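Local coordinates for F5/8 type C domain protein (Clostridium perfringens, PDB 7JRM), which probably binds mucin glycans through a calcium-containing CBM51-type module, as part of the large O-glycopeptidase ZmpB, at residues 52-57 and 225-230; 233-238 and 266-271; 239-244 and 285-290; 255-260 and 281-286; 297-302 and 320-325. One frame throughout, in Å; residues are numbered along the deposited sequence.

How the contacts relate
The contacts follow the elongated chain from its N-terminal modules toward its C-terminal part. Contact 1 sets the Ig-like domain against the connection that leaves strand 215-224. Contact 2 begins three residues further on, and the two touch where Tyr229 OH meets Lys271 CE at 3.3 Å. Contacts 2, 3 and 4 join the three helices 232-242, 251-270 and 273-288 pairwise. Contacts 3 and 4 have centres about 7 Å apart and share Lys285 and Glu286, while Leu283 of contact 4 packs on Ala237 and Ile238 of contact 2. Contact 5 stands apart, its centre about 53 Å from that of contact 1. The bound calcium ion belongs to none of them.

Contact 1: 52-57 and 225-230; sequences GKSGIF and NLAEYD
The carboxylate of Asp230 and the peptide carbonyl of Gly52 stand apart, Asp230 OD1 4.0 Å from Gly52 O, and are joined through a water that donates to Gly52 O at 3.1 Å and weakly to Asp230 OD1. That carboxylate oxygen also bonds Ser232 just beyond the contact. The other flat group, the Phe57 ring, has Lys53 O at its edge and in its plane, and it meets Phe49 edge-to-face inside its own domain. Ser54 provides the one direct hydrogen bond between the segments. With OG anti to the backbone N (chi1 180°), the hydroxyl receives the N-H of Ala227 at 2.8 Å from Ala227 N to Ser54 OG, almost straight at 166°. The same OG bonds Val79 O, so one side chain ties the turn into strand 55-64 of the Ig-like fold to both strand 70-79 and the connection from strand 215-224 to the helices. This is a junction between modules, and much of it lies at the surface. Ser54 CB and Ala227 CB are packed 3.6 Å apart beside the bond. Leu226 brings its CD2 branch over the backbone of Gly55, 3.6 Å from Gly55 CA, and more loosely to Ile56 CG1 at 4.2 Å. The Leu226 N-H points elsewhere, to Asp144 OD2. A second water accepts from Ser54 N and donates to Tyr229 O, the latter at 2.8 Å, while the Tyr229 side chain touches Lys271, Lys273 and Ile276.

Contact 2: 233-238 and 266-271; sequences ELNKAI and EALLSK
Leu234 and Leu268 form the tight half of this contact, their methyls CD2 and CD2 only 3.7 Å apart as the two side chains cross obliquely. Leu234 has CG anti to its backbone N (chi1 -179°), and its CD2 branch also touches Ala267 CB at 3.8 Å, so one methyl meets two successive residues of the facing helix. One turn along, Ile238 and Leu268 reach toward each other tip to tip, with Ile238 CD1 3.8 Å from Leu268 CD1. Both branches of Leu268 are therefore engaged, CD2 by Leu234 and CD1 by Ile238. The looser side is marked by Asn235, whose amide lies against the same leucine: Asn235 OD1 is 3.6 Å from Leu268 CD1 and Asn235 ND2 is 4.0 Å from Leu268 CD2. These are van der Waals contacts of a polar group with methyls, and both residues keep some exposure to solvent. No hydrogen bond joins the two segments. This is an antiparallel helix pair of a three-helix bundle: the axes of 233-238 and 266-270 run at 157° and approach to 10.7 Å, and the leucine and isoleucine side chains meet across this spacing. Helix 251-270 finishes here. Ser270 OG turns back to Ala267 O at 2.7 Å, and Lys271, with positive phi, leaves the helix and sends its NZ to a salt bridge with Asp19. Helix 273-288 closes the buried side of the pair, where its Ile276 packs on Leu234 and its Leu283 on Ala237 and Ile238, while Ala231, ahead of helix 232-242, touches Leu268.

Contact 3: 239-244 and 285-290; sequences EEAKKL and KEMNSL
Met287 and Leu244 carry the apolar part, meeting tip to tip with Met287 CE 3.7 Å from Leu244 CD1. The methionine chain is bent twice, at chi2 (-51°) and chi3 (-116°), and the second bend lays the CE methyl on the backbone of the facing helix, 3.6 Å from Ala241 CA. Its sulfur follows, with Met287 SD 4.0 Å from Ala241 CB. Leu244 CD1 does double duty: besides the methionine tip it touches Leu290 CD1 at 3.6 Å, so a single methyl bridges the last turn of helix 273-288 and the loop just past it. No hydrogen bond or salt bridge crosses between the segments; Met287 CE simply lies 4.0 Å from Glu240 O. On the outer side of helix 232-242, Lys242 NZ bridges to Glu239 OE2 at 3.0 Å, approaching from the syn side of the carboxylate, and Glu240 pairs with Lys236 a turn earlier. In the backbone, Leu244 N is bonded to Ala241 O at 3.2 Å. Leu257 of helix 251-270 fills in behind Met287 and Leu290, and Tyr249 touches both leucines. An apolar seam of this kind, with charged pairs kept to the outside, closes one end of a small three-helix bundle, consistent in sequence and topology with a FIVAR-type module.

Contact 4: 255-260 and 281-286; sequences EALKNA and EELNKE
Ala256 O, touched from across the contact by the CG methylene of Glu286, takes the N-H of Ala260 in an ordinary helical bond, 2.9 Å from Ala260 N. A water modelled beside this carbonyl lies too close to be trusted. The setting is the antiparallel pair of helices 251-270 and 273-288 in the three-helix bundle: the segments 255-260 and 281-286 run at 158° to each other, their axes 8.9 Å apart, a close approach that the small side chains of Ala256 and Ala260 allow. Ala260 CB sits over the backbone of the other helix, 3.9 Å from Leu283 CA, with the CG methylenes of Glu282 and Glu286 about as near. Toward the bundle interior, Leu257 CD1 packs on Leu283 CD1 at 3.8 Å, and Leu283 goes on to touch Ala241 of helix 232-242. On the outer side two carboxylates crowd together, Glu282 OE2 standing 2.9 Å from Glu286 OE1. Both are acceptors, so the pair would be expected to raise the affinity of one of them for a proton. Lys285 NZ may partly offset the charge through a weak salt bridge to Glu286 OE1. Glu286 has CG beside its own backbone N (chi1 -55°), and its chain is bent at chi2 (-60°), turning CD toward Ala256 CB; OE2 of Glu286 then makes a tight contact with Ala256 CB, at 3.2 Å.

Contact 5: 297-302 and 320-325; sequences AVINIP and ITLGDM
Leu322 and Ala297 share one of two backbone hydrogen bonds that flank Val298 and Thr321: Leu322 N gives to Ala297 O at 3.1 Å, and Ile299 N gives to Ile320 O at 3.0 Å, the latter bond straight at 166°. Val298 and Thr321 thus form a non-hydrogen-bonded antiparallel pair, a single bridge. Ala297 O takes a further CA-H contact from Thr321 CA, 3.3 Å away. Side-chain hydrogen bonding belongs to the start of helix 322-326. Thr321 is its N-cap, and with OG1 held between the backbone N and the carbonyl carbon (chi1 76°) it accepts from Asp324 N at 2.9 Å. In return Asp324 OD2 receives Thr321 N at 3.1 Å, which completes a capping box and satisfies helix-end N-H groups. Thr321 OG1 also bonds Leu295 O, and Asp324 OD2 has a salt bridge to Lys316. The apolar contacts involve Ile299 and Ile301. Ile299 lays CG1 on Met325 CG at 3.8 Å and its tip against Leu322, with Ile299 CD1 and Leu322 CD1 4.1 Å apart. Ile301 CD1 meets the branch point of Ile320, 4.0 Å from Ile320 CB. Helix 304-314 covers this part through Leu306 on Ile301 and through Leu307 and Ile310 on Ile320. On the other flank Asn344, from the loop between strands 330-332 and 350-352, touches Ile299 and Leu322. Helix 322-326 precedes the parallel strands 330-332, 350-352 and 372-384, a setting consistent with the N-terminal cap of a leucine-rich repeat.

Contact 1: 52-57 and 225-230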
# COMPACT_ATOMS: atom_id res chain seq x y z
N GLY A 52 -16.83 -1.88 -0.31
CA GLY A 52 -15.84 -1.48 0.67
C GLY A 52 -16.41 -1.10 2.02
O GLY A 52 -15.83 -0.27 2.72
N LYS A 53 -17.54 -1.69 2.40
CA LYS A 53 -18.20 -1.36 3.65
C LYS A 53 -18.69 -2.64 4.32
O LYS A 53 -19.32 -3.48 3.67
CB LYS A 53 -19.37 -0.40 3.43
CG LYS A 53 -20.18 -0.10 4.68
CD LYS A 53 -21.38 0.78 4.37
CE LYS A 53 -22.62 0.31 5.10
NZ LYS A 53 -22.51 0.53 6.57
N SER A 54 -18.40 -2.78 5.61
CA SER A 54 -18.86 -3.93 6.37
C SER A 54 -20.30 -3.72 6.82
O SER A 54 -20.65 -2.65 7.32
CB SER A 54 -17.95 -4.16 7.59
OG SER A 54 -18.38 -5.28 8.34
N GLY A 55 -21.12 -4.74 6.64
CA GLY A 55 -22.51 -4.65 7.03
C GLY A 55 -23.31 -5.80 6.44
O GLY A 55 -22.78 -6.68 5.76
N ILE A 56 -24.61 -5.76 6.72
CA ILE A 56 -25.57 -6.74 6.22
C ILE A 56 -26.54 -5.99 5.31
O ILE A 56 -27.37 -5.21 5.79
CB ILE A 56 -26.31 -7.46 7.35
CG1 ILE A 56 -25.30 -8.11 8.31
CG2 ILE A 56 -27.26 -8.50 6.79
CD1 ILE A 56 -25.88 -8.45 9.66
N PHE A 57 -26.44 -6.24 4.01
CA PHE A 57 -27.19 -5.51 3.00
C PHE A 57 -28.28 -6.39 2.41
O PHE A 57 -28.13 -7.61 2.30
CB PHE A 57 -26.27 -5.01 1.89
CG PHE A 57 -25.01 -4.36 2.40
CD1 PHE A 57 -24.99 -3.02 2.73
CD2 PHE A 57 -23.85 -5.10 2.54
CE1 PHE A 57 -23.83 -2.42 3.19
CE2 PHE A 57 -22.69 -4.51 3.01
CZ PHE A 57 -22.68 -3.17 3.33
N ASN A 225 -18.43 -11.42 12.55
CA ASN A 225 -18.74 -10.10 13.06
C ASN A 225 -18.41 -9.03 12.03
O ASN A 225 -17.47 -9.17 11.24
CB ASN A 225 -17.98 -9.81 14.36
CG ASN A 225 -18.67 -10.37 15.58
OD1 ASN A 225 -19.61 -11.16 15.46
ND2 ASN A 225 -18.21 -9.98 16.76
N LEU A 226 -19.19 -7.95 12.05
CA LEU A 226 -18.90 -6.80 11.21
C LEU A 226 -17.57 -6.18 11.62
O LEU A 226 -17.16 -6.26 12.78
CB LEU A 226 -20.02 -5.76 11.31
CG LEU A 226 -21.44 -6.26 11.02
CD1 LEU A 226 -22.44 -5.12 11.09
CD2 LEU A 226 -21.49 -6.95 9.66
N ALA A 227 -16.89 -5.57 10.65
CA ALA A 227 -15.57 -5.02 10.90
C ALA A 227 -15.63 -3.90 11.93
O ALA A 227 -16.58 -3.12 11.97
CB ALA A 227 -14.95 -4.50 9.60
N GLU A 228 -14.61 -3.84 12.78
CA GLU A 228 -14.47 -2.77 13.76
C GLU A 228 -13.76 -1.55 13.19
O GLU A 228 -13.36 -0.67 13.95
CB GLU A 228 -13.72 -3.28 15.00
CG GLU A 228 -14.57 -4.16 15.91
CD GLU A 228 -13.81 -4.64 17.13
OE1 GLU A 228 -12.78 -5.32 16.96
OE2 GLU A 228 -14.25 -4.33 18.26
N TYR A 229 -13.60 -1.49 11.87
CA TYR A 229 -12.96 -0.37 11.20
C TYR A 229 -13.75 -0.05 9.94
O TYR A 229 -14.58 -0.84 9.48
CB TYR A 229 -11.50 -0.68 10.86
CG TYR A 229 -11.35 -1.74 9.78
CD1 TYR A 229 -11.42 -3.09 10.10
CD2 TYR A 229 -11.15 -1.39 8.45
CE1 TYR A 229 -11.29 -4.06 9.13
CE2 TYR A 229 -11.02 -2.35 7.47
CZ TYR A 229 -11.09 -3.69 7.81
OH TYR A 229 -10.96 -4.65 6.84
N ASP A 230 -13.47 1.12 9.37
CA ASP A 230 -14.05 1.52 8.09
C ASP A 230 -12.98 2.26 7.30
O ASP A 230 -12.44 3.26 7.78
CB ASP A 230 -15.28 2.40 8.28
CG ASP A 230 -16.21 2.36 7.08
OD1 ASP A 230 -15.72 2.12 5.96
OD2 ASP A 230 -17.43 2.58 7.26
O HOH W 1 -14.37 -0.92 5.34
O HOH W 2 -16.31 -1.21 7.26

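Contact 2: 233-238 and 266-271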
# COMPACT_ATOMS: atom_id res chain seq x y z
N GLU A 233 -13.57 6.28 4.15
CA GLU A 233 -13.14 7.67 4.17
C GLU A 233 -11.67 7.80 3.77
O GLU A 233 -11.30 8.71 3.03
CB GLU A 233 -13.38 8.28 5.54
CG GLU A 233 -14.84 8.55 5.85
CD GLU A 233 -15.44 9.61 4.94
OE1 GLU A 233 -15.04 10.79 5.04
OE2 GLU A 233 -16.31 9.25 4.11
N LEU A 234 -10.82 6.89 4.26
CA LEU A 234 -9.41 6.92 3.88
C LEU A 234 -9.23 6.59 2.41
O LEU A 234 -8.40 7.20 1.73
CB LEU A 234 -8.60 5.96 4.76
CG LEU A 234 -7.10 5.92 4.46
CD1 LEU A 234 -6.50 7.31 4.62
CD2 LEU A 234 -6.39 4.92 5.35
N ASN A 235 -10.00 5.62 1.90
CA ASN A 235 -9.95 5.31 0.48
C ASN A 235 -10.38 6.51 -0.36
O ASN A 235 -9.81 6.77 -1.43
CB ASN A 235 -10.85 4.11 0.17
CG ASN A 235 -10.06 2.86 -0.16
OD1 ASN A 235 -9.09 2.91 -0.92
ND2 ASN A 235 -10.47 1.74 0.41
N LYS A 236 -11.37 7.26 0.11
CA LYS A 236 -11.84 8.44 -0.62
C LYS A 236 -10.76 9.52 -0.67
O LYS A 236 -10.55 10.14 -1.72
CB LYS A 236 -13.12 8.97 0.02
CG LYS A 236 -13.81 10.07 -0.78
CD LYS A 236 -15.09 10.51 -0.09
CE LYS A 236 -15.57 11.85 -0.62
NZ LYS A 236 -14.68 12.96 -0.19
N ALA A 237 -10.07 9.75 0.45
CA ALA A 237 -9.04 10.78 0.48
C ALA A 237 -7.82 10.39 -0.35
O ALA A 237 -7.18 11.25 -0.96
CB ALA A 237 -8.63 11.07 1.92
N ILE A 238 -7.48 9.09 -0.38
CA ILE A 238 -6.32 8.65 -1.14
C ILE A 238 -6.58 8.79 -2.64
O ILE A 238 -5.73 9.29 -3.38
CB ILE A 238 -5.96 7.20 -0.77
CG1 ILE A 238 -5.30 7.14 0.61
CG2 ILE A 238 -5.05 6.58 -1.82
CD1 ILE A 238 -5.09 5.74 1.12
N GLU A 266 -0.56 1.98 3.48
CA GLU A 266 -0.19 1.01 4.51
C GLU A 266 -1.32 0.82 5.51
O GLU A 266 -1.56 -0.30 5.97
CB GLU A 266 1.09 1.46 5.22
CG GLU A 266 2.30 1.61 4.32
CD GLU A 266 3.40 2.44 4.97
OE1 GLU A 266 3.56 2.35 6.20
OE2 GLU A 266 4.09 3.18 4.24
N ALA A 267 -2.01 1.91 5.86
CA ALA A 267 -3.09 1.82 6.83
C ALA A 267 -4.25 0.98 6.31
O ALA A 267 -4.93 0.30 7.09
CB ALA A 267 -3.58 3.21 7.22
N LEU A 268 -4.50 1.02 4.99
CA LEU A 268 -5.56 0.20 4.42
C LEU A 268 -5.27 -1.28 4.62
O LEU A 268 -6.18 -2.07 4.92
CB LEU A 268 -5.73 0.52 2.93
CG LEU A 268 -6.21 1.91 2.54
CD1 LEU A 268 -6.22 2.08 1.03
CD2 LEU A 268 -7.59 2.19 3.12
N LEU A 269 -4.01 -1.68 4.45
CA LEU A 269 -3.65 -3.09 4.61
C LEU A 269 -3.67 -3.52 6.07
O LEU A 269 -3.87 -4.70 6.36
CB LEU A 269 -2.26 -3.35 4.01
CG LEU A 269 -2.11 -3.16 2.50
CD1 LEU A 269 -0.70 -3.51 2.07
CD2 LEU A 269 -3.13 -4.01 1.75
N SER A 270 -3.48 -2.58 6.99
CA SER A 270 -3.45 -2.93 8.41
C SER A 270 -4.81 -3.37 8.92
O SER A 270 -4.89 -4.15 9.87
CB SER A 270 -2.93 -1.75 9.23
OG SER A 270 -3.90 -0.72 9.31
N LYS A 271 -5.89 -2.88 8.29
CA LYS A 271 -7.26 -3.17 8.73
C LYS A 271 -7.45 -2.80 10.20
O LYS A 271 -8.25 -3.41 10.92
CB LYS A 271 -7.63 -4.63 8.48
CG LYS A 271 -7.64 -5.02 7.01
CD LYS A 271 -7.65 -6.53 6.83
CE LYS A 271 -8.93 -7.14 7.37
NZ LYS A 271 -9.14 -8.53 6.86

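Contact 3: 239-244 and 285-290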
# COMPACT_ATOMS: atom_id res chain seq x y z
N GLU A 239 -7.75 8.36 -3.10
CA GLU A 239 -8.07 8.43 -4.52
C GLU A 239 -8.07 9.87 -5.01
O GLU A 239 -7.60 10.16 -6.12
CB GLU A 239 -9.41 7.76 -4.80
CG GLU A 239 -9.41 6.26 -4.61
CD GLU A 239 -8.19 5.59 -5.22
OE1 GLU A 239 -7.93 5.81 -6.42
OE2 GLU A 239 -7.50 4.84 -4.49
N GLU A 240 -8.60 10.80 -4.21
CA GLU A 240 -8.59 12.20 -4.59
C GLU A 240 -7.18 12.79 -4.51
O GLU A 240 -6.85 13.70 -5.28
CB GLU A 240 -9.55 13.00 -3.71
CG GLU A 240 -11.02 12.66 -3.94
CD GLU A 240 -11.94 13.30 -2.92
OE1 GLU A 240 -13.13 12.91 -2.87
OE2 GLU A 240 -11.48 14.18 -2.17
N ALA A 241 -6.35 12.28 -3.60
CA ALA A 241 -4.97 12.75 -3.52
C ALA A 241 -4.14 12.25 -4.69
O ALA A 241 -3.31 12.98 -5.23
CB ALA A 241 -4.35 12.33 -2.19
N LYS A 242 -4.36 10.99 -5.09
CA LYS A 242 -3.63 10.43 -6.23
C LYS A 242 -4.00 11.09 -7.55
O LYS A 242 -3.28 10.90 -8.54
CB LYS A 242 -3.88 8.92 -6.31
CG LYS A 242 -3.12 8.12 -5.27
CD LYS A 242 -3.23 6.62 -5.52
CE LYS A 242 -4.66 6.20 -5.81
NZ LYS A 242 -4.79 4.72 -5.86
N LYS A 243 -5.09 11.86 -7.59
CA LYS A 243 -5.48 12.57 -8.80
C LYS A 243 -4.69 13.85 -9.03
O LYS A 243 -4.78 14.43 -10.12
CB LYS A 243 -6.97 12.91 -8.75
CG LYS A 243 -7.84 12.07 -9.67
CD LYS A 243 -9.30 12.13 -9.26
CE LYS A 243 -9.73 13.55 -8.92
NZ LYS A 243 -11.07 13.59 -8.27
N LEU A 244 -3.92 14.30 -8.04
CA LEU A 244 -3.18 15.55 -8.15
C LEU A 244 -1.85 15.34 -8.85
O LEU A 244 -1.25 14.26 -8.79
CB LEU A 244 -2.94 16.15 -6.76
CG LEU A 244 -4.20 16.57 -6.00
CD1 LEU A 244 -3.83 17.22 -4.67
CD2 LEU A 244 -5.05 17.52 -6.84
N LYS A 285 -4.11 16.69 6.42
CA LYS A 285 -3.25 17.81 6.80
C LYS A 285 -2.31 18.18 5.66
O LYS A 285 -2.15 19.36 5.33
CB LYS A 285 -2.48 17.47 8.07
CG LYS A 285 -1.40 18.48 8.43
CD LYS A 285 -0.44 17.91 9.47
CE LYS A 285 0.70 18.87 9.75
NZ LYS A 285 1.53 19.12 8.54
N GLU A 286 -1.66 17.18 5.06
CA GLU A 286 -0.78 17.45 3.93
C GLU A 286 -1.54 17.87 2.69
O GLU A 286 -0.98 18.55 1.82
CB GLU A 286 0.08 16.22 3.62
CG GLU A 286 0.89 15.70 4.81
CD GLU A 286 1.87 16.73 5.36
OE1 GLU A 286 2.27 16.59 6.54
OE2 GLU A 286 2.25 17.66 4.62
N MET A 287 -2.81 17.48 2.58
CA MET A 287 -3.63 17.92 1.45
C MET A 287 -3.85 19.42 1.49
O MET A 287 -3.77 20.10 0.45
CB MET A 287 -4.97 17.18 1.45
CG MET A 287 -5.00 15.92 0.60
SD MET A 287 -4.42 16.21 -1.08
CE MET A 287 -5.92 15.87 -1.99
N ASN A 288 -4.13 19.97 2.67
CA ASN A 288 -4.33 21.41 2.83
C ASN A 288 -3.02 22.17 3.01
O ASN A 288 -3.05 23.41 3.03
CB ASN A 288 -5.25 21.68 4.02
CG ASN A 288 -6.58 20.96 3.89
OD1 ASN A 288 -7.35 21.20 2.96
ND2 ASN A 288 -6.86 20.07 4.84
N SER A 289 -1.89 21.48 3.14
CA SER A 289 -0.59 22.12 3.27
C SER A 289 0.16 22.21 1.95
O SER A 289 1.31 22.64 1.94
CB SER A 289 0.26 21.37 4.30
OG SER A 289 -0.05 21.79 5.62
N LEU A 290 -0.46 21.80 0.85
CA LEU A 290 0.19 21.89 -0.45
C LEU A 290 0.37 23.35 -0.86
O LEU A 290 -0.52 24.18 -0.66
CB LEU A 290 -0.64 21.16 -1.51
CG LEU A 290 -0.51 19.63 -1.58
CD1 LEU A 290 -1.50 19.07 -2.58
CD2 LEU A 290 0.91 19.22 -1.95

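Contact 4: 255-260 and 281-286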
# COMPACT_ATOMS: atom_id res chain seq x y z
N GLU A 255 6.62 16.02 -1.52
CA GLU A 255 7.20 14.89 -0.80
C GLU A 255 6.33 14.51 0.40
O GLU A 255 6.09 13.33 0.65
CB GLU A 255 8.62 15.23 -0.34
CG GLU A 255 9.60 14.07 -0.45
CD GLU A 255 10.15 13.92 -1.85
OE1 GLU A 255 11.20 14.53 -2.14
OE2 GLU A 255 9.55 13.18 -2.65
N ALA A 256 5.86 15.51 1.15
CA ALA A 256 5.05 15.24 2.33
C ALA A 256 3.73 14.58 1.95
O ALA A 256 3.30 13.62 2.59
CB ALA A 256 4.81 16.53 3.11
N LEU A 257 3.07 15.10 0.91
CA LEU A 257 1.83 14.48 0.44
C LEU A 257 2.08 13.07 -0.06
O LEU A 257 1.30 12.15 0.21
CB LEU A 257 1.20 15.34 -0.65
CG LEU A 257 0.00 14.71 -1.38
CD1 LEU A 257 -1.18 14.58 -0.44
CD2 LEU A 257 -0.37 15.52 -2.61
N LYS A 258 3.18 12.87 -0.80
CA LYS A 258 3.52 11.54 -1.29
C LYS A 258 3.74 10.57 -0.13
O LYS A 258 3.33 9.41 -0.20
CB LYS A 258 4.77 11.61 -2.17
CG LYS A 258 5.14 10.30 -2.85
CD LYS A 258 3.99 9.76 -3.67
CE LYS A 258 3.89 8.25 -3.56
NZ LYS A 258 5.11 7.58 -4.10
N ASN A 259 4.39 11.04 0.94
CA ASN A 259 4.60 10.19 2.11
C ASN A 259 3.28 9.89 2.81
O ASN A 259 3.09 8.79 3.34
CB ASN A 259 5.58 10.85 3.07
CG ASN A 259 6.98 10.98 2.48
OD1 ASN A 259 7.30 10.36 1.47
ND2 ASN A 259 7.81 11.79 3.12
N ALA A 260 2.36 10.85 2.82
CA ALA A 260 1.06 10.63 3.46
C ALA A 260 0.22 9.64 2.66
O ALA A 260 -0.50 8.83 3.25
CB ALA A 260 0.33 11.96 3.64
N GLU A 281 -6.13 11.58 9.02
CA GLU A 281 -5.91 12.92 9.55
C GLU A 281 -4.62 13.52 9.01
O GLU A 281 -4.56 14.71 8.70
CB GLU A 281 -5.89 12.89 11.08
N GLU A 282 -3.57 12.70 8.90
CA GLU A 282 -2.30 13.19 8.36
C GLU A 282 -2.42 13.50 6.87
O GLU A 282 -1.90 14.51 6.39
CB GLU A 282 -1.19 12.17 8.61
CG GLU A 282 0.01 12.31 7.69
CD GLU A 282 0.92 13.47 8.06
OE1 GLU A 282 0.71 14.06 9.14
OE2 GLU A 282 1.84 13.78 7.28
N LEU A 283 -3.11 12.63 6.12
CA LEU A 283 -3.30 12.88 4.69
C LEU A 283 -4.10 14.15 4.45
O LEU A 283 -3.79 14.93 3.54
CB LEU A 283 -3.99 11.68 4.04
CG LEU A 283 -4.37 11.81 2.56
CD1 LEU A 283 -3.16 12.20 1.72
CD2 LEU A 283 -4.99 10.52 2.05
N ASN A 284 -5.13 14.38 5.26
CA ASN A 284 -5.90 15.62 5.14
C ASN A 284 -5.04 16.84 5.48
O ASN A 284 -5.22 17.91 4.88
CB ASN A 284 -7.13 15.58 6.05
CG ASN A 284 -8.28 14.82 5.42
OD1 ASN A 284 -8.39 14.72 4.20
ND2 ASN A 284 -9.16 14.29 6.26
N LYS A 285 -4.11 16.69 6.42
CA LYS A 285 -3.25 17.81 6.80
C LYS A 285 -2.31 18.18 5.66
O LYS A 285 -2.15 19.36 5.33
CB LYS A 285 -2.48 17.47 8.07
CG LYS A 285 -1.40 18.48 8.43
CD LYS A 285 -0.44 17.91 9.47
CE LYS A 285 0.70 18.87 9.75
NZ LYS A 285 1.53 19.12 8.54
N GLU A 286 -1.66 17.18 5.06
CA GLU A 286 -0.78 17.45 3.93
C GLU A 286 -1.54 17.87 2.69
O GLU A 286 -0.98 18.55 1.82
CB GLU A 286 0.08 16.22 3.62
CG GLU A 286 0.89 15.70 4.81
CD GLU A 286 1.87 16.73 5.36
OE1 GLU A 286 2.27 16.59 6.54
OE2 GLU A 286 2.25 17.66 4.62
O HOH W 3 4.09 13.24 4.83

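Contact 5: 297-302 and 320-325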
# COMPACT_ATOMS: atom_id res chain seq x y z
N ALA A 297 8.43 32.98 -11.22
CA ALA A 297 9.30 33.64 -10.25
C ALA A 297 10.75 33.64 -10.73
O ALA A 297 11.24 32.65 -11.28
CB ALA A 297 9.20 32.95 -8.89
N VAL A 298 11.43 34.76 -10.52
CA VAL A 298 12.81 34.91 -10.97
C VAL A 298 13.74 34.16 -10.03
O VAL A 298 13.56 34.19 -8.80
CB VAL A 298 13.19 36.40 -11.07
CG1 VAL A 298 12.89 37.12 -9.77
CG2 VAL A 298 14.65 36.56 -11.47
N ILE A 299 14.72 33.47 -10.60
CA ILE A 299 15.73 32.75 -9.83
C ILE A 299 16.95 33.65 -9.67
O ILE A 299 17.40 34.27 -10.64
CB ILE A 299 16.11 31.43 -10.52
CG1 ILE A 299 14.88 30.54 -10.70
CG2 ILE A 299 17.19 30.70 -9.73
CD1 ILE A 299 14.14 30.26 -9.40
N ASN A 300 17.48 33.72 -8.45
CA ASN A 300 18.66 34.53 -8.17
C ASN A 300 19.90 33.77 -8.64
O ASN A 300 20.26 32.73 -8.07
CB ASN A 300 18.75 34.85 -6.68
CG ASN A 300 19.96 35.70 -6.34
OD1 ASN A 300 20.83 35.27 -5.58
ND2 ASN A 300 20.03 36.90 -6.90
N ILE A 301 20.55 34.28 -9.68
CA ILE A 301 21.77 33.69 -10.21
C ILE A 301 22.90 34.71 -10.06
O ILE A 301 23.06 35.58 -10.94
CB ILE A 301 21.60 33.25 -11.67
CG1 ILE A 301 20.36 32.37 -11.82
CG2 ILE A 301 22.84 32.51 -12.15
CD1 ILE A 301 20.06 31.96 -13.25
N PRO A 302 23.68 34.66 -8.98
CA PRO A 302 24.72 35.68 -8.79
C PRO A 302 25.84 35.62 -9.82
O PRO A 302 26.39 36.67 -10.18
CB PRO A 302 25.24 35.40 -7.37
CG PRO A 302 24.88 33.98 -7.11
CD PRO A 302 23.61 33.71 -7.86
N ILE A 320 15.86 34.57 -15.62
CA ILE A 320 15.62 33.14 -15.78
C ILE A 320 14.64 32.71 -14.70
O ILE A 320 14.87 32.94 -13.51
CB ILE A 320 16.93 32.34 -15.68
CG1 ILE A 320 17.85 32.67 -16.86
CG2 ILE A 320 16.64 30.84 -15.64
CD1 ILE A 320 17.27 32.31 -18.21
N THR A 321 13.54 32.10 -15.12
CA THR A 321 12.45 31.72 -14.22
C THR A 321 12.60 30.28 -13.75
O THR A 321 13.42 29.51 -14.27
CB THR A 321 11.10 31.92 -14.91
OG1 THR A 321 10.88 30.85 -15.85
CG2 THR A 321 11.07 33.25 -15.66
N LEU A 322 11.81 29.92 -12.74
CA LEU A 322 11.76 28.53 -12.31
C LEU A 322 11.23 27.63 -13.42
O LEU A 322 11.72 26.51 -13.60
CB LEU A 322 10.89 28.40 -11.05
CG LEU A 322 10.84 27.03 -10.37
CD1 LEU A 322 12.18 26.70 -9.73
CD2 LEU A 322 9.73 26.99 -9.34
N GLY A 323 10.23 28.11 -14.16
CA GLY A 323 9.79 27.37 -15.34
C GLY A 323 10.90 27.18 -16.35
O GLY A 323 11.00 26.13 -16.99
N ASP A 324 11.75 28.20 -16.51
CA ASP A 324 12.95 28.04 -17.32
C ASP A 324 13.87 26.98 -16.72
O ASP A 324 14.39 26.12 -17.44
CB ASP A 324 13.70 29.37 -17.45
CG ASP A 324 13.02 30.32 -18.41
OD1 ASP A 324 12.50 29.86 -19.44
OD2 ASP A 324 13.03 31.54 -18.14
N MET A 325 14.07 27.02 -15.40
CA MET A 325 14.95 26.06 -14.75
C MET A 325 14.42 24.64 -14.86
O MET A 325 15.18 23.69 -15.06
CB MET A 325 15.16 26.45 -13.28
CG MET A 325 15.87 27.78 -13.09
SD MET A 325 17.56 27.77 -13.73
CE MET A 325 18.27 26.41 -12.82
O HOH W 4 17.42 35.33 -13.63